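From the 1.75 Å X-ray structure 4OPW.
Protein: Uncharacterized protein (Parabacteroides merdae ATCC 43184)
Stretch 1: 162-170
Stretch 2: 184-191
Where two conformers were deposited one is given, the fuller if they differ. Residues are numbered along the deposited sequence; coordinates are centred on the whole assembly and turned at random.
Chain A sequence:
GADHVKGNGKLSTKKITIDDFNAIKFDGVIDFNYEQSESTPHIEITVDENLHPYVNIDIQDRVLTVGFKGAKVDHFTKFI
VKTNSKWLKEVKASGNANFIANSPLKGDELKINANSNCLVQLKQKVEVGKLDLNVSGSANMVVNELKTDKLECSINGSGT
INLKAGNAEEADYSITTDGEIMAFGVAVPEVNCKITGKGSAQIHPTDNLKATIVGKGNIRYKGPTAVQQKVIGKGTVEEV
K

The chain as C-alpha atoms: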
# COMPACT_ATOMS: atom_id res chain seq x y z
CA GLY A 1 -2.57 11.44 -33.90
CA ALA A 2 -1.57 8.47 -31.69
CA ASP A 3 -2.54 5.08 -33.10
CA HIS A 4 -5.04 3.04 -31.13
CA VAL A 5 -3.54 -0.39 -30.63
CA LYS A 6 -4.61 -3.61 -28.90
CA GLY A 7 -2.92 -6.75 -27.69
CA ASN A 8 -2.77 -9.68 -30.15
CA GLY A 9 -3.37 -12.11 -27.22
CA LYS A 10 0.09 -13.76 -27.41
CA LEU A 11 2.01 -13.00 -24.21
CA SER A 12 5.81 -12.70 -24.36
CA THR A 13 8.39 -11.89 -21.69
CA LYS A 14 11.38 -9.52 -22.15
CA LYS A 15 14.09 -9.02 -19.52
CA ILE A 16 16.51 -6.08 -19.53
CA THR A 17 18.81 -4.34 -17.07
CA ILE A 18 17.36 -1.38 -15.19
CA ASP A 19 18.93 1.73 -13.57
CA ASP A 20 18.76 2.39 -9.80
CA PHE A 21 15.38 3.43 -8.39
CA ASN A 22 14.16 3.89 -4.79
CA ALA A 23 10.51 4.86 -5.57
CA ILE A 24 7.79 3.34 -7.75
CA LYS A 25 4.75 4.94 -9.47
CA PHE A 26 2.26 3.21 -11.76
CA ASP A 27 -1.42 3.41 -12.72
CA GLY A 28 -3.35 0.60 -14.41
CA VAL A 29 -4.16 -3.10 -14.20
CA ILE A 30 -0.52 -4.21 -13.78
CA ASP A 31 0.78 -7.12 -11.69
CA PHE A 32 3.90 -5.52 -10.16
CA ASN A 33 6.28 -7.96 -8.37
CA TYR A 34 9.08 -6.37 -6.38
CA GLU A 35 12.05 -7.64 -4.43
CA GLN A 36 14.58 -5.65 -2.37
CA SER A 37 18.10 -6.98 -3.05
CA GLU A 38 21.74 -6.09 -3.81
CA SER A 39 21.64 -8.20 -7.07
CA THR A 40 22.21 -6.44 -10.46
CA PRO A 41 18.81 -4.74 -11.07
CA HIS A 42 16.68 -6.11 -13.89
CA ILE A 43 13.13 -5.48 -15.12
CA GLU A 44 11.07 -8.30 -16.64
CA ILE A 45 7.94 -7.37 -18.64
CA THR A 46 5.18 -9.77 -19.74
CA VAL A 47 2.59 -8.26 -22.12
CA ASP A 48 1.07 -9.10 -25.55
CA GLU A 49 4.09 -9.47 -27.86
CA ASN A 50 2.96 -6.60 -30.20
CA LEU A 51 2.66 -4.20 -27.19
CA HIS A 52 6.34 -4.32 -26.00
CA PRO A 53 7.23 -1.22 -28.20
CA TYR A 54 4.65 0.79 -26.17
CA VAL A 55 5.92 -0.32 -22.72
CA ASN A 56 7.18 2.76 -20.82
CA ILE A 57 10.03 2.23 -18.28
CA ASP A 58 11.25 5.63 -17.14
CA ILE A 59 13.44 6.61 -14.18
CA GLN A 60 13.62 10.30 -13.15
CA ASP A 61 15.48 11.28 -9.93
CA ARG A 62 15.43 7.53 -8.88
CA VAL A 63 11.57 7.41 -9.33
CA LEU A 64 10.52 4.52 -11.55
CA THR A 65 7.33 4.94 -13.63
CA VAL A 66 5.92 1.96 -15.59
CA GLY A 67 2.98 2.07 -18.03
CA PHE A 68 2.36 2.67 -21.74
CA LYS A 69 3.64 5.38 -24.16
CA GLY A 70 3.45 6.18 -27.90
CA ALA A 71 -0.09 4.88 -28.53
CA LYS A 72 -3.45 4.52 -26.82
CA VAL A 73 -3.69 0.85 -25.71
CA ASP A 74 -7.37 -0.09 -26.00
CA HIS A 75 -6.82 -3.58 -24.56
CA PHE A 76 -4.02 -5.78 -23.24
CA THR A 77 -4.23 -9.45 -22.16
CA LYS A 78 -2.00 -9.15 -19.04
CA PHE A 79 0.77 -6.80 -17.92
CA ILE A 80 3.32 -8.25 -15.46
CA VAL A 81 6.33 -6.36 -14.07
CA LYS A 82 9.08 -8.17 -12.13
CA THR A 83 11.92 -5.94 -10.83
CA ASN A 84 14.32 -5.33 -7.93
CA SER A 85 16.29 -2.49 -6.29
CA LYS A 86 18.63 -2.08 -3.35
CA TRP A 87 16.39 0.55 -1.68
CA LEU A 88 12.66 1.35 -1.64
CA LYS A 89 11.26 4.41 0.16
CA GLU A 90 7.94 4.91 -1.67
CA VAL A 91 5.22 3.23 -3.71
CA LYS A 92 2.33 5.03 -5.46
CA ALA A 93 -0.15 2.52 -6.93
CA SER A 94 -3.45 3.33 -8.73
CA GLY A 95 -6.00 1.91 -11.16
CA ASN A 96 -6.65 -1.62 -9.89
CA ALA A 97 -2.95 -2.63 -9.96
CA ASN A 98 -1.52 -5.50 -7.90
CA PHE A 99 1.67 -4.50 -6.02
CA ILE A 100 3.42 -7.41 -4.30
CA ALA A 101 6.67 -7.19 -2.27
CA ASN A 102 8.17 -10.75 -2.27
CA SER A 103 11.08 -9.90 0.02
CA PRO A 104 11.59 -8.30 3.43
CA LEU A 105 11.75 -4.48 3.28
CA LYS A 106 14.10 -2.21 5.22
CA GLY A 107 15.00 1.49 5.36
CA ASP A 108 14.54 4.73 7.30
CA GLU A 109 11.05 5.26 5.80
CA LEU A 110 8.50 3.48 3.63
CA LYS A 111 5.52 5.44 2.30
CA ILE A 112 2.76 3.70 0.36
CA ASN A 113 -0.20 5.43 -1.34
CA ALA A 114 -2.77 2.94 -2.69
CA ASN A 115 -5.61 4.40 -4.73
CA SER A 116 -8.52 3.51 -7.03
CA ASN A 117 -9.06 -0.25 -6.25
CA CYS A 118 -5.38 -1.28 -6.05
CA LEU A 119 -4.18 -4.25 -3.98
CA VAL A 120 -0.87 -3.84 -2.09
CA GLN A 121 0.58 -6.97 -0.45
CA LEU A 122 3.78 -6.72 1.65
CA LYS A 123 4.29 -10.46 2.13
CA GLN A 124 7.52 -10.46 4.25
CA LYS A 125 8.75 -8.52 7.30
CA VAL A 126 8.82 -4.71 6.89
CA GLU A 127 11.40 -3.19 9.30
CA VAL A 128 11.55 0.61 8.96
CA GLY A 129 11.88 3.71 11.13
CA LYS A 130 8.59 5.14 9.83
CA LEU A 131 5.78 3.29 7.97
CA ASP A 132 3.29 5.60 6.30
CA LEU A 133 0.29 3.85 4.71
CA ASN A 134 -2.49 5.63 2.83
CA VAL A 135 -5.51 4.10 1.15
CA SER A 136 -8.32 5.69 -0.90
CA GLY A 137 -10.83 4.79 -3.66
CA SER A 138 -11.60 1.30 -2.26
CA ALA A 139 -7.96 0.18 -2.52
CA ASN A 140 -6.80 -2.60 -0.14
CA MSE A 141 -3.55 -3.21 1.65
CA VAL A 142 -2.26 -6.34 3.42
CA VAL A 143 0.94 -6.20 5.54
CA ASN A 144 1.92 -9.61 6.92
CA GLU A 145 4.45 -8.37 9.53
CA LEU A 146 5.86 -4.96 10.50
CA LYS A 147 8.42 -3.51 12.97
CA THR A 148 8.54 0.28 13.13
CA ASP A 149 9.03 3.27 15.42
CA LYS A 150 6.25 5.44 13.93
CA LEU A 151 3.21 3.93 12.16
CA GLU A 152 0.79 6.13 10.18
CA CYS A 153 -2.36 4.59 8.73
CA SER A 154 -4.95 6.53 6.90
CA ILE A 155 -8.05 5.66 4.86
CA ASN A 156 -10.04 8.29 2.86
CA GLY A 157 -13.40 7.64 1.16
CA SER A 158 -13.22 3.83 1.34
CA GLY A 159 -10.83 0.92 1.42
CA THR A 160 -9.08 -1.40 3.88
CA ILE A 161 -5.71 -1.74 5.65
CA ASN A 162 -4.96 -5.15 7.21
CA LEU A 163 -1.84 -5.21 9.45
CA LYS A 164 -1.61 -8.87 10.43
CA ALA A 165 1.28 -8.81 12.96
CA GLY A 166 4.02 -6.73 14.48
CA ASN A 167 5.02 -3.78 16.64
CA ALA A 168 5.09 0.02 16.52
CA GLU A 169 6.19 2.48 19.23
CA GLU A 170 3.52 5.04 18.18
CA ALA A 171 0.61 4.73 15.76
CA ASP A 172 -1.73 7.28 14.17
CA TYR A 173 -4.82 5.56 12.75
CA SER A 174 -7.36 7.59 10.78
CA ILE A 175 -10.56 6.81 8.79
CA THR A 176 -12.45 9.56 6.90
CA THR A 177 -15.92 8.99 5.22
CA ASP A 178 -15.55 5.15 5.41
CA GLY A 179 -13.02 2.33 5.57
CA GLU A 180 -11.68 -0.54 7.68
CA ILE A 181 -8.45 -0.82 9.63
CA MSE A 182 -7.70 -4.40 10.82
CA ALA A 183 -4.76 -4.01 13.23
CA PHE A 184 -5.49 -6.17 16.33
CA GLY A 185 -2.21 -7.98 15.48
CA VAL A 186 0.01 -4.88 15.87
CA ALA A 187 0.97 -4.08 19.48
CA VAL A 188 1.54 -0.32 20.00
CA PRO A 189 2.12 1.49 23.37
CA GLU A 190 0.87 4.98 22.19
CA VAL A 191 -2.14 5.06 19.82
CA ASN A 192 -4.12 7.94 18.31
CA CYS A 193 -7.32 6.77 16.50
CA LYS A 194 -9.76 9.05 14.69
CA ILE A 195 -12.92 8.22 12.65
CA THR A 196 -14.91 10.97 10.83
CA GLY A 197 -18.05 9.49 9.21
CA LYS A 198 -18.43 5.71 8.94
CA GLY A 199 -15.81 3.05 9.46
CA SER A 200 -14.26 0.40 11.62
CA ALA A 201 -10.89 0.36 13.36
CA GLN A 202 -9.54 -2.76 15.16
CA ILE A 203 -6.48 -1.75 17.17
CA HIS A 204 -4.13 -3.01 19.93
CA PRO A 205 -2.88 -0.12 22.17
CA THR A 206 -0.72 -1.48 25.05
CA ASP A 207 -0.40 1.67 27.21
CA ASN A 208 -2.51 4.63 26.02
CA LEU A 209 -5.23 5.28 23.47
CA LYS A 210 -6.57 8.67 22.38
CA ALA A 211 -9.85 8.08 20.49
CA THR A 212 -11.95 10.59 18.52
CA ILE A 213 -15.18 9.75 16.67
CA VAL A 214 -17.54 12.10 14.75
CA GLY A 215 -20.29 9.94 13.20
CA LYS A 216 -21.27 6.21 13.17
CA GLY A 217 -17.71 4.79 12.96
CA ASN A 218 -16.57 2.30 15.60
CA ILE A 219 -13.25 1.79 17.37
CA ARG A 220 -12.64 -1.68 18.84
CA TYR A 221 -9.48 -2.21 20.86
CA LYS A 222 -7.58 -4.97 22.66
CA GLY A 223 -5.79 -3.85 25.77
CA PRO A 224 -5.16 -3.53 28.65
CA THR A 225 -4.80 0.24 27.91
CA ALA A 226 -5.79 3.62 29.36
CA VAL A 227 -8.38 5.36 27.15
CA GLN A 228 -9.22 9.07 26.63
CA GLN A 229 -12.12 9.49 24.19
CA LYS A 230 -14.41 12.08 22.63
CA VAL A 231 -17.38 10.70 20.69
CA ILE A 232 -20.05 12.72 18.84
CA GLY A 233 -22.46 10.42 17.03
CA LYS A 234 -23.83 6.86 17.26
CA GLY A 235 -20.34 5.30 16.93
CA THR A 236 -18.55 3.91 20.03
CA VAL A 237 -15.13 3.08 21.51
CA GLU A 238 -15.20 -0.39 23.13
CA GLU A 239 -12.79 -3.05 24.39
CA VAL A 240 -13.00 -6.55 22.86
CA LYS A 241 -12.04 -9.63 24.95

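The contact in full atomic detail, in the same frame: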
# COMPACT_ATOMS: atom_id res chain seq x y z
N ASN A 162 -5.08 -4.00 6.32
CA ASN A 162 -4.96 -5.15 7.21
C ASN A 162 -3.50 -5.33 7.59
O ASN A 162 -2.68 -5.66 6.74
CB ASN A 162 -5.52 -6.40 6.53
CG ASN A 162 -5.50 -7.65 7.37
OD1 ASN A 162 -5.13 -7.64 8.54
ND2 ASN A 162 -5.89 -8.77 6.77
N LEU A 163 -3.19 -5.09 8.87
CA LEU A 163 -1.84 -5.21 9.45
C LEU A 163 -1.88 -6.42 10.34
O LEU A 163 -2.40 -6.35 11.45
CB LEU A 163 -1.45 -3.93 10.22
CG LEU A 163 -1.64 -2.58 9.51
CD1 LEU A 163 -1.22 -1.44 10.42
CD2 LEU A 163 -0.85 -2.52 8.19
N LYS A 164 -1.47 -7.56 9.80
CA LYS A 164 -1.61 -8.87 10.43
C LYS A 164 -0.82 -9.07 11.72
O LYS A 164 -1.32 -9.73 12.64
CB LYS A 164 -1.22 -9.97 9.45
CG LYS A 164 -2.19 -10.12 8.28
CD LYS A 164 -1.86 -11.36 7.46
CE LYS A 164 -2.88 -11.64 6.39
NZ LYS A 164 -2.38 -12.63 5.40
N ALA A 165 0.42 -8.57 11.80
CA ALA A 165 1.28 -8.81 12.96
C ALA A 165 2.34 -7.76 13.08
O ALA A 165 2.70 -7.12 12.10
CB ALA A 165 1.96 -10.18 12.83
N GLY A 166 2.91 -7.65 14.28
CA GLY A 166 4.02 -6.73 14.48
C GLY A 166 3.95 -5.78 15.65
O GLY A 166 3.17 -5.97 16.59
N ASN A 167 4.82 -4.77 15.59
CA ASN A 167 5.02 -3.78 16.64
C ASN A 167 5.33 -2.41 16.11
O ASN A 167 6.07 -2.27 15.14
CB ASN A 167 6.19 -4.23 17.54
CG ASN A 167 5.94 -5.48 18.34
OD1 ASN A 167 5.49 -5.43 19.50
ND2 ASN A 167 6.24 -6.63 17.74
N ALA A 168 4.79 -1.39 16.76
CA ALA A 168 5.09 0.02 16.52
C ALA A 168 5.24 0.70 17.86
O ALA A 168 4.63 0.24 18.83
CB ALA A 168 4.00 0.70 15.69
N GLU A 169 6.05 1.76 17.96
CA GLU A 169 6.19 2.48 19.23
C GLU A 169 5.04 3.46 19.40
O GLU A 169 4.53 3.65 20.51
CB GLU A 169 7.56 3.19 19.33
CG GLU A 169 8.71 2.24 19.56
CD GLU A 169 8.69 1.63 20.95
OE1 GLU A 169 8.99 2.35 21.93
OE2 GLU A 169 8.29 0.45 21.07
N GLU A 170 4.62 4.08 18.27
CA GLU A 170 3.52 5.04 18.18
C GLU A 170 2.75 4.76 16.92
O GLU A 170 3.36 4.44 15.89
CB GLU A 170 4.01 6.50 18.13
CG GLU A 170 4.89 6.96 19.29
CD GLU A 170 5.38 8.40 19.18
OE1 GLU A 170 5.63 8.87 18.04
OE2 GLU A 170 5.53 9.05 20.24
N PHE A 184 -5.57 -5.54 15.00
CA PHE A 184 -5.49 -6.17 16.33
C PHE A 184 -4.12 -6.85 16.55
O PHE A 184 -3.65 -6.97 17.69
CB PHE A 184 -6.59 -7.23 16.50
CG PHE A 184 -7.98 -6.76 16.82
CD1 PHE A 184 -8.20 -5.71 17.71
CD2 PHE A 184 -9.09 -7.43 16.31
CE1 PHE A 184 -9.50 -5.30 18.03
CE2 PHE A 184 -10.39 -7.04 16.67
CZ PHE A 184 -10.58 -5.97 17.51
N GLY A 185 -3.49 -7.28 15.45
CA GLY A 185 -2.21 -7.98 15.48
C GLY A 185 -0.98 -7.12 15.72
O GLY A 185 0.11 -7.66 15.92
N VAL A 186 -1.12 -5.78 15.67
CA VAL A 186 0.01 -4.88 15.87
C VAL A 186 -0.05 -4.25 17.27
O VAL A 186 -0.92 -3.41 17.54
CB VAL A 186 0.13 -3.80 14.74
CG1 VAL A 186 1.31 -2.86 15.00
CG2 VAL A 186 0.27 -4.47 13.38
N ALA A 187 0.89 -4.64 18.13
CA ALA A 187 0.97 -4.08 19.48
C ALA A 187 1.68 -2.73 19.43
O ALA A 187 2.79 -2.61 18.90
CB ALA A 187 1.68 -5.03 20.42
N VAL A 188 1.02 -1.70 19.98
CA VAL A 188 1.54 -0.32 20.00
C VAL A 188 1.33 0.31 21.37
O VAL A 188 0.18 0.48 21.74
CB VAL A 188 0.89 0.59 18.91
CG1 VAL A 188 1.60 1.94 18.86
CG2 VAL A 188 0.83 -0.07 17.53
N PRO A 189 2.37 0.83 22.07
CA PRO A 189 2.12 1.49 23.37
C PRO A 189 1.27 2.77 23.28
O PRO A 189 0.33 2.91 24.07
CB PRO A 189 3.53 1.79 23.89
CG PRO A 189 4.42 0.85 23.17
CD PRO A 189 3.81 0.72 21.80
N GLU A 190 1.57 3.69 22.33
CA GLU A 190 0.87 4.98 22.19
C GLU A 190 0.07 5.04 20.89
O GLU A 190 0.66 5.10 19.81
CB GLU A 190 1.88 6.15 22.22
CG GLU A 190 2.68 6.30 23.50
CD GLU A 190 1.85 6.49 24.76
OE1 GLU A 190 0.96 7.37 24.77
OE2 GLU A 190 2.10 5.75 25.74
N VAL A 191 -1.27 5.04 21.01
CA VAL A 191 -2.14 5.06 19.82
C VAL A 191 -3.04 6.28 19.81
O VAL A 191 -3.61 6.66 20.84
CB VAL A 191 -3.00 3.76 19.70
CG1 VAL A 191 -3.94 3.79 18.47
CG2 VAL A 191 -2.13 2.51 19.66
O HOH W 1 -4.36 -7.60 12.72
O HOH W 2 5.03 -2.90 20.54

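What are the strongest direct bonds between the two stretches? They are backbone hydrogen bonds between parallel strands, with Gly-166 opposite Val-186 and Asn-167 opposite Ala-187. Ala-187 takes part in both central bonds, as donor in one and acceptor in the other: Ala-187 N donates to Gly-166 O at 3.1 Å, and Ala-187 O accepts from Ala-168 N at 3.2 Å, the latter with a nearly straight N-H...O angle of 165°. One residue thus reaches the neighbouring chain on both sides of Asn-167, as parallel pairing requires. Farther along, where Glu-170 lies opposite Glu-190, a weak bond runs from Glu-190 N to Glu-169 O at 3.5 Å. Between these points Pro-189 has no N-H to offer; Pro-189 CD instead lies 3.1 Å from Ala-168 O and 3.3 Å from Glu-169 O.

What do waters add? One bridges the two backbones, the other ties a side chain to a carbonyl. At the start of the contact, Leu-163 O and Gly-185 N are 4.2 Å apart, too far for a direct bond, and water 1 fills the gap, donating to Leu-163 O at 2.6 Å and accepting from Gly-185 N at 2.9 Å. Water 2 donates to Asn-167 OD1 and to Ala-187 O, each at 2.8 Å, so the exposed asparagine side chain is tied through solvent to the same carbonyl that receives Ala-168 N. CA-H...O contacts add to the pairing, among them Val-186 CA to Gly-166 O at 3.4 Å and Val-188 CA to Ala-168 O at 3.4 Å.

Why do glycines suit positions 166 and 185? Gly-166 has phi/psi of 131/-164, where a CB would be jammed against the preceding carbonyl oxygen; the backbone alone calls for glycine. At Gly-185 the demand comes from the other stretch. A CB on Gly-185 would point toward it and fall 2.0 Å from Lys-164 O, a clash, whereas the bare Gly-185 CA can approach that oxygen to 3.5 Å in a nearly linear CA-H...O contact.

What packs around this polar ladder? The stretches bury 546 Å² between them, counting both sides, and Val-186 has the largest share at 78 Å². With chi1 in t, Val-186 CG2 meets Leu-163 CB at 3.6 Å, joining two buried aliphatic side chains. A second apolar contact brings Ala-168 CB to 3.7 Å from Val-188 CG2, the small methyl of the alanine fitting beside the branched valine while Ala-168 N keeps its bond to Ala-187 O.

Which side chains lie at the more open margin? Asn-167 and Ala-187 share one face of the sheet, with Asn-167 OD1 3.9 Å from Ala-187 CB; the short alanine side chain accompanies a polar neighbour that can also engage water. Past the corner, Glu-170 and Glu-190 are paired, with side chains on the same side as each other, their aliphatic portions meeting at 4.3 Å between Glu-170 CG and Glu-190 CB. The end of Glu-190 leads away from the other stretch, and Lys-164, exposed and pointing away, finds a partner for its NZ elsewhere in the structure.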